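Local coordinates for protein TssK (Serratia sp. FS14, PDB 5Y0E) that probably serves as a trimeric baseplate component of the bacterial type VI secretion system, a contractile machine that delivers effectors into neighbouring cells, at residues A4-W9 and Q22-Y26; L209-R213 and I318-L322. All coordinates share one frame; numbering follows the deposited sequence.

Contact 1: A4-W9 and Q22-Y26; sequences AHKVVW and QAENY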
loop_
_atom_site.group_PDB
_atom_site.type_symbol
_atom_site.label_atom_id
_atom_site.label_comp_id
_atom_site.label_asym_id
_atom_site.label_seq_id
_atom_site.Cartn_x
_atom_site.Cartn_y
_atom_site.Cartn_z
ATOM N N ALA A 4 23.093 -24.992 -12.392
ATOM C CA ALA A 4 24.034 -24.455 -13.371
ATOM C C ALA A 4 25.252 -23.922 -12.627
ATOM O O ALA A 4 25.250 -22.794 -12.137
ATOM C CB ALA A 4 23.382 -23.378 -14.228
ATOM N N HIS A 5 26.302 -24.724 -12.562
ATOM C CA HIS A 5 27.498 -24.356 -11.826
ATOM C C HIS A 5 28.457 -23.549 -12.691
ATOM O O HIS A 5 28.368 -23.537 -13.915
ATOM C CB HIS A 5 28.205 -25.601 -11.300
ATOM C CG HIS A 5 27.348 -26.462 -10.427
ATOM N ND1 HIS A 5 27.271 -26.294 -9.062
ATOM C CD2 HIS A 5 26.533 -27.500 -10.727
ATOM C CE1 HIS A 5 26.449 -27.195 -8.559
ATOM N NE2 HIS A 5 25.989 -27.939 -9.547
ATOM N N LYS A 6 29.401 -22.919 -12.021
ATOM C CA LYS A 6 30.417 -22.093 -12.628
ATOM C C LYS A 6 31.466 -22.880 -13.378
ATOM O O LYS A 6 31.861 -23.947 -12.975
ATOM C CB LYS A 6 31.101 -21.287 -11.554
ATOM C CG LYS A 6 31.759 -20.040 -12.073
ATOM C CD LYS A 6 32.637 -19.439 -11.017
ATOM C CE LYS A 6 32.120 -18.089 -10.610
ATOM N NZ LYS A 6 32.444 -17.074 -11.620
ATOM N N VAL A 7 31.929 -22.312 -14.471
ATOM C CA VAL A 7 32.917 -22.949 -15.301
ATOM C C VAL A 7 34.318 -22.555 -14.868
ATOM O O VAL A 7 34.561 -21.405 -14.563
ATOM C CB VAL A 7 32.668 -22.561 -16.765
ATOM C CG1 VAL A 7 33.838 -22.891 -17.654
ATOM C CG2 VAL A 7 31.428 -23.247 -17.274
ATOM N N VAL A 8 35.224 -23.518 -14.793
ATOM C CA VAL A 8 36.604 -23.221 -14.429
ATOM C C VAL A 8 37.442 -23.046 -15.690
ATOM O O VAL A 8 37.742 -24.017 -16.386
ATOM C CB VAL A 8 37.197 -24.311 -13.538
ATOM C CG1 VAL A 8 38.556 -23.875 -13.057
ATOM C CG2 VAL A 8 36.280 -24.584 -12.381
ATOM N N TRP A 9 37.866 -21.824 -15.933
ATOM C CA TRP A 9 38.721 -21.513 -17.049
ATOM C C TRP A 9 40.171 -21.654 -16.593
ATOM O O TRP A 9 40.681 -20.836 -15.858
ATOM C CB TRP A 9 38.439 -20.103 -17.533
ATOM C CG TRP A 9 37.009 -19.869 -17.665
ATOM C CD1 TRP A 9 36.148 -19.540 -16.677
ATOM C CD2 TRP A 9 36.234 -19.992 -18.842
ATOM N NE1 TRP A 9 34.893 -19.434 -17.165
ATOM C CE2 TRP A 9 34.919 -19.715 -18.500
ATOM C CE3 TRP A 9 36.525 -20.308 -20.159
ATOM C CZ2 TRP A 9 33.908 -19.733 -19.421
ATOM C CZ3 TRP A 9 35.527 -20.324 -21.057
ATOM C CH2 TRP A 9 34.238 -20.040 -20.697
ATOM N N GLN A 22 27.545 -23.645 -20.975
ATOM C CA GLN A 22 27.348 -23.811 -19.545
ATOM C C GLN A 22 27.570 -22.512 -18.800
ATOM O O GLN A 22 26.980 -22.296 -17.739
ATOM C CB GLN A 22 28.290 -24.879 -19.027
ATOM C CG GLN A 22 28.185 -26.158 -19.779
ATOM C CD GLN A 22 26.876 -26.845 -19.543
ATOM O OE1 GLN A 22 26.613 -27.312 -18.447
ATOM N NE2 GLN A 22 26.049 -26.921 -20.566
ATOM N N ALA A 23 28.401 -21.640 -19.332
ATOM C CA ALA A 23 28.667 -20.379 -18.685
ATOM C C ALA A 23 27.463 -19.482 -18.729
ATOM O O ALA A 23 27.189 -18.781 -17.783
ATOM C CB ALA A 23 29.852 -19.698 -19.306
ATOM N N GLU A 24 26.784 -19.446 -19.864
ATOM C CA GLU A 24 25.544 -18.688 -19.948
ATOM C C GLU A 24 24.475 -19.316 -19.061
ATOM O O GLU A 24 23.713 -18.603 -18.401
ATOM C CB GLU A 24 25.080 -18.572 -21.403
ATOM C CG GLU A 24 25.827 -17.482 -22.191
ATOM C CD GLU A 24 25.393 -17.296 -23.652
ATOM O OE1 GLU A 24 25.500 -16.165 -24.176
ATOM O OE2 GLU A 24 24.948 -18.269 -24.296
ATOM N N ASN A 25 24.434 -20.644 -18.987
ATOM C CA ASN A 25 23.539 -21.294 -18.036
ATOM C C ASN A 25 23.819 -20.817 -16.618
ATOM O O ASN A 25 22.915 -20.361 -15.911
ATOM C CB ASN A 25 23.674 -22.813 -18.119
ATOM C CG ASN A 25 22.917 -23.407 -19.281
ATOM O OD1 ASN A 25 22.448 -22.706 -20.166
ATOM N ND2 ASN A 25 22.805 -24.715 -19.287
ATOM N N TYR A 26 25.061 -20.893 -16.199
ATOM C CA TYR A 26 25.408 -20.487 -14.864
ATOM C C TYR A 26 25.027 -19.055 -14.563
ATOM O O TYR A 26 24.436 -18.767 -13.551
ATOM C CB TYR A 26 26.898 -20.694 -14.613
ATOM C CG TYR A 26 27.413 -19.913 -13.453
ATOM C CD1 TYR A 26 27.254 -20.365 -12.175
ATOM C CD2 TYR A 26 28.025 -18.711 -13.637
ATOM C CE1 TYR A 26 27.693 -19.641 -11.112
ATOM C CE2 TYR A 26 28.468 -17.986 -12.575
ATOM C CZ TYR A 26 28.295 -18.463 -11.317
ATOM O OH TYR A 26 28.740 -17.751 -10.264
#

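Contact 2: L209-R213 and I318-L322; sequences LLQQR and IQLTL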
loop_
_atom_site.group_PDB
_atom_site.type_symbol
_atom_site.label_atom_id
_atom_site.label_comp_id
_atom_site.label_asym_id
_atom_site.label_seq_id
_atom_site.Cartn_x
_atom_site.Cartn_y
_atom_site.Cartn_z
ATOM N N LEU A 209 -15.712 6.187 -6.879
ATOM C CA LEU A 209 -16.594 5.890 -5.774
ATOM C C LEU A 209 -16.103 6.574 -4.513
ATOM O O LEU A 209 -16.868 7.263 -3.826
ATOM C CB LEU A 209 -16.695 4.383 -5.585
ATOM C CG LEU A 209 -17.807 3.916 -4.650
ATOM C CD1 LEU A 209 -19.170 4.538 -4.988
ATOM C CD2 LEU A 209 -17.899 2.438 -4.758
ATOM N N LEU A 210 -14.812 6.439 -4.216
ATOM C CA LEU A 210 -14.312 7.070 -3.012
ATOM C C LEU A 210 -14.431 8.581 -3.092
ATOM O O LEU A 210 -14.698 9.232 -2.084
ATOM C CB LEU A 210 -12.883 6.644 -2.746
ATOM C CG LEU A 210 -12.718 5.160 -2.498
ATOM C CD1 LEU A 210 -11.255 4.805 -2.436
ATOM C CD2 LEU A 210 -13.420 4.741 -1.239
ATOM N N GLN A 211 -14.292 9.162 -4.275
ATOM C CA GLN A 211 -14.486 10.600 -4.342
ATOM C C GLN A 211 -15.944 10.955 -4.121
ATOM O O GLN A 211 -16.250 11.961 -3.477
ATOM C CB GLN A 211 -13.977 11.149 -5.668
ATOM C CG GLN A 211 -12.463 11.125 -5.773
ATOM C CD GLN A 211 -11.984 11.124 -7.195
ATOM O OE1 GLN A 211 -12.741 10.822 -8.107
ATOM N NE2 GLN A 211 -10.724 11.447 -7.395
ATOM N N GLN A 212 -16.854 10.123 -4.614
ATOM C CA GLN A 212 -18.265 10.418 -4.447
ATOM C C GLN A 212 -18.672 10.316 -2.981
ATOM O O GLN A 212 -19.263 11.245 -2.426
ATOM C CB GLN A 212 -19.087 9.498 -5.342
ATOM C CG GLN A 212 -18.967 9.844 -6.810
ATOM C CD GLN A 212 -19.187 8.668 -7.750
ATOM O OE1 GLN A 212 -19.480 7.569 -7.328
ATOM N NE2 GLN A 212 -19.043 8.910 -9.034
ATOM N N ARG A 213 -18.307 9.228 -2.318
ATOM C CA ARG A 213 -18.784 9.058 -0.958
ATOM C C ARG A 213 -18.119 10.042 -0.023
ATOM O O ARG A 213 -18.733 10.515 0.937
ATOM C CB ARG A 213 -18.556 7.621 -0.490
ATOM C CG ARG A 213 -19.369 6.599 -1.258
ATOM C CD ARG A 213 -20.779 7.032 -1.433
ATOM N NE ARG A 213 -21.434 7.326 -0.172
ATOM C CZ ARG A 213 -22.346 8.279 -0.021
ATOM N NH1 ARG A 213 -22.701 9.034 -1.052
ATOM N NH2 ARG A 213 -22.876 8.494 1.174
ATOM N N ILE A 318 -26.234 4.850 -11.198
ATOM C CA ILE A 318 -24.797 4.946 -11.136
ATOM C C ILE A 318 -24.403 6.386 -11.154
ATOM O O ILE A 318 -24.849 7.108 -11.980
ATOM C CB ILE A 318 -24.175 4.251 -12.345
ATOM C CG1 ILE A 318 -24.164 2.761 -12.137
ATOM C CG2 ILE A 318 -22.748 4.662 -12.535
ATOM C CD1 ILE A 318 -24.009 1.991 -13.407
ATOM N N GLN A 319 -23.558 6.812 -10.240
ATOM C CA GLN A 319 -23.168 8.195 -10.197
ATOM C C GLN A 319 -22.024 8.465 -11.132
ATOM O O GLN A 319 -21.157 7.664 -11.276
ATOM C CB GLN A 319 -22.792 8.576 -8.784
ATOM C CG GLN A 319 -22.477 10.026 -8.583
ATOM C CD GLN A 319 -22.380 10.382 -7.140
ATOM O OE1 GLN A 319 -22.507 9.547 -6.292
ATOM N NE2 GLN A 319 -22.149 11.626 -6.862
ATOM N N LEU A 320 -22.019 9.610 -11.771
ATOM C CA LEU A 320 -20.948 9.916 -12.663
ATOM C C LEU A 320 -20.142 11.020 -12.059
ATOM O O LEU A 320 -20.680 11.973 -11.595
ATOM C CB LEU A 320 -21.504 10.376 -13.987
ATOM C CG LEU A 320 -21.690 9.351 -15.086
ATOM C CD1 LEU A 320 -22.418 8.123 -14.613
ATOM C CD2 LEU A 320 -22.460 9.990 -16.211
ATOM N N THR A 321 -18.837 10.893 -12.077
ATOM C CA THR A 321 -17.984 11.898 -11.512
ATOM C C THR A 321 -17.800 13.081 -12.424
ATOM O O THR A 321 -17.428 12.935 -13.556
ATOM C CB THR A 321 -16.601 11.328 -11.242
ATOM O OG1 THR A 321 -16.727 10.002 -10.744
ATOM C CG2 THR A 321 -15.881 12.158 -10.241
ATOM N N LEU A 322 -18.063 14.262 -11.914
ATOM C CA LEU A 322 -17.885 15.449 -12.690
ATOM C C LEU A 322 -16.462 15.873 -12.493
ATOM O O LEU A 322 -16.088 16.361 -11.454
ATOM C CB LEU A 322 -18.811 16.535 -12.212
ATOM C CG LEU A 322 -20.265 16.395 -12.587
ATOM C CD1 LEU A 322 -21.026 17.432 -11.805
ATOM C CD2 LEU A 322 -20.473 16.606 -14.065
#

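Contact 1: A4-W9 and Q22-Y26
The phenol ring of Tyr-26 has one face covered by Lys-6 CB and CG. Lys-6 CB stands 4.0 Å from the ring centroid and 16° off the ring normal, which makes this a CH-pi contact over the face. With chi1 at -157°, Lys-6 CG points away from the backbone nitrogen and runs over the ring; a bend at chi3 brings CE to 3.4 Å from Tyr-26 OH, and another at chi4 turns NZ toward its acidic partners. This NZ forms salt bridges with Glu-24 and Glu-28 of the second subunit, and Tyr-26 OH is also hydrogen-bonded to that Glu-28.

At the ring edge, in plane, the carbonyl oxygen of Ala-4 sits 3.1 Å from Tyr-26 CD1, while His-5 O reaches Tyr-26 CB at 3.3 Å. No hydrogen bond joins the two segments, which are held by packing alone: Lys-6 over one face of the ring, Ala-4 O at its edge. Further along, Val-7 CG2 meets Gln-22 CB at 3.9 Å, the valine roughly perpendicular to the glutamine. Trp-9 brings CZ2 within 4.1 Å of Ala-23 CB, which abuts the rim of the indole.

Lys-6 and Val-7 also pair antiparallel with a strand of the second subunit, and Trp-9 stacks on Phe-20 of that subunit. The arrangement is that of an N-terminal arm laid over helix 17-37 at a trimer interface, with beta-sheet continued between chains.

Contact 2: L209-R213 and I318-L322
With CG anti to the carbonyl carbon (chi1 -72°) and an extended chain beyond it, Gln-212 reaches out from its helix toward Gln-319, whose own CG is anti to the backbone N. This is helix-on-sheet packing between two regions of the fold: helix 197-222, which belongs to a helical region including helices 229-253 and 294-309, meets strand 317-324 of the eight-stranded antiparallel sheet.

The two glutamines run head to tail alongside one another, and their amide planes, only 6° apart, are stacked with an offset, each amide reaching over the CB and CG carbons of the other residue. The atoms that meet give the evidence: Gln-212 CG is 3.5 Å from Gln-319 CD, whereas Gln-212 CD lies 3.7 Å from Gln-319 CG, nearer the strand backbone. At the helix end of the overlap, Gln-319 OE1 comes within 3.5 Å of Gln-212 CB. Gln-212 and Gln-319 make the two largest contributions to the modest 229 Å² buried between the segments.

A weak hydrogen bond accompanies the overlap. Gln-212 NE2 donates to the backbone oxygen of Gln-319 at 3.3 Å, with an angle of 131° at the hydrogen, well short of straight.

Away from this interface, both elements are anchored in their own layers. Leu-210 packs on Ile-241, His-244 and Leu-245 of helix 229-253, and backbone hydrogen bonds tie Ile-318 to Ala-441 and Leu-320 to Phe-439. Thr-321 flanks the glutamine pair, its OG1 lying 3.1 Å from Gln-212 NE2, while its CG2 meets the neighbouring glutamine at Gln-211 OE1, 4.0 Å away.

Overall arrangement
Contacts 1 and 2 lie on opposite sides of the chain's centre, 58 Å apart between centres and about 44 Å between nearest atoms, and share no helix or strand. Contact 1 is local in sequence, with 12 residues between its segments, and partly buried: five of its nine touching residues are buried, and both other subunits come within reach. Contact 2 spans 104 intervening residues, lies at the surface and touches no other chain. The chemistry follows this placement. Contact 1 combines aromatic and aliphatic packing with charges directed into the trimer interface, whereas contact 2 joins helical and sheet regions within one chain through stacked neutral amides and a weak bond.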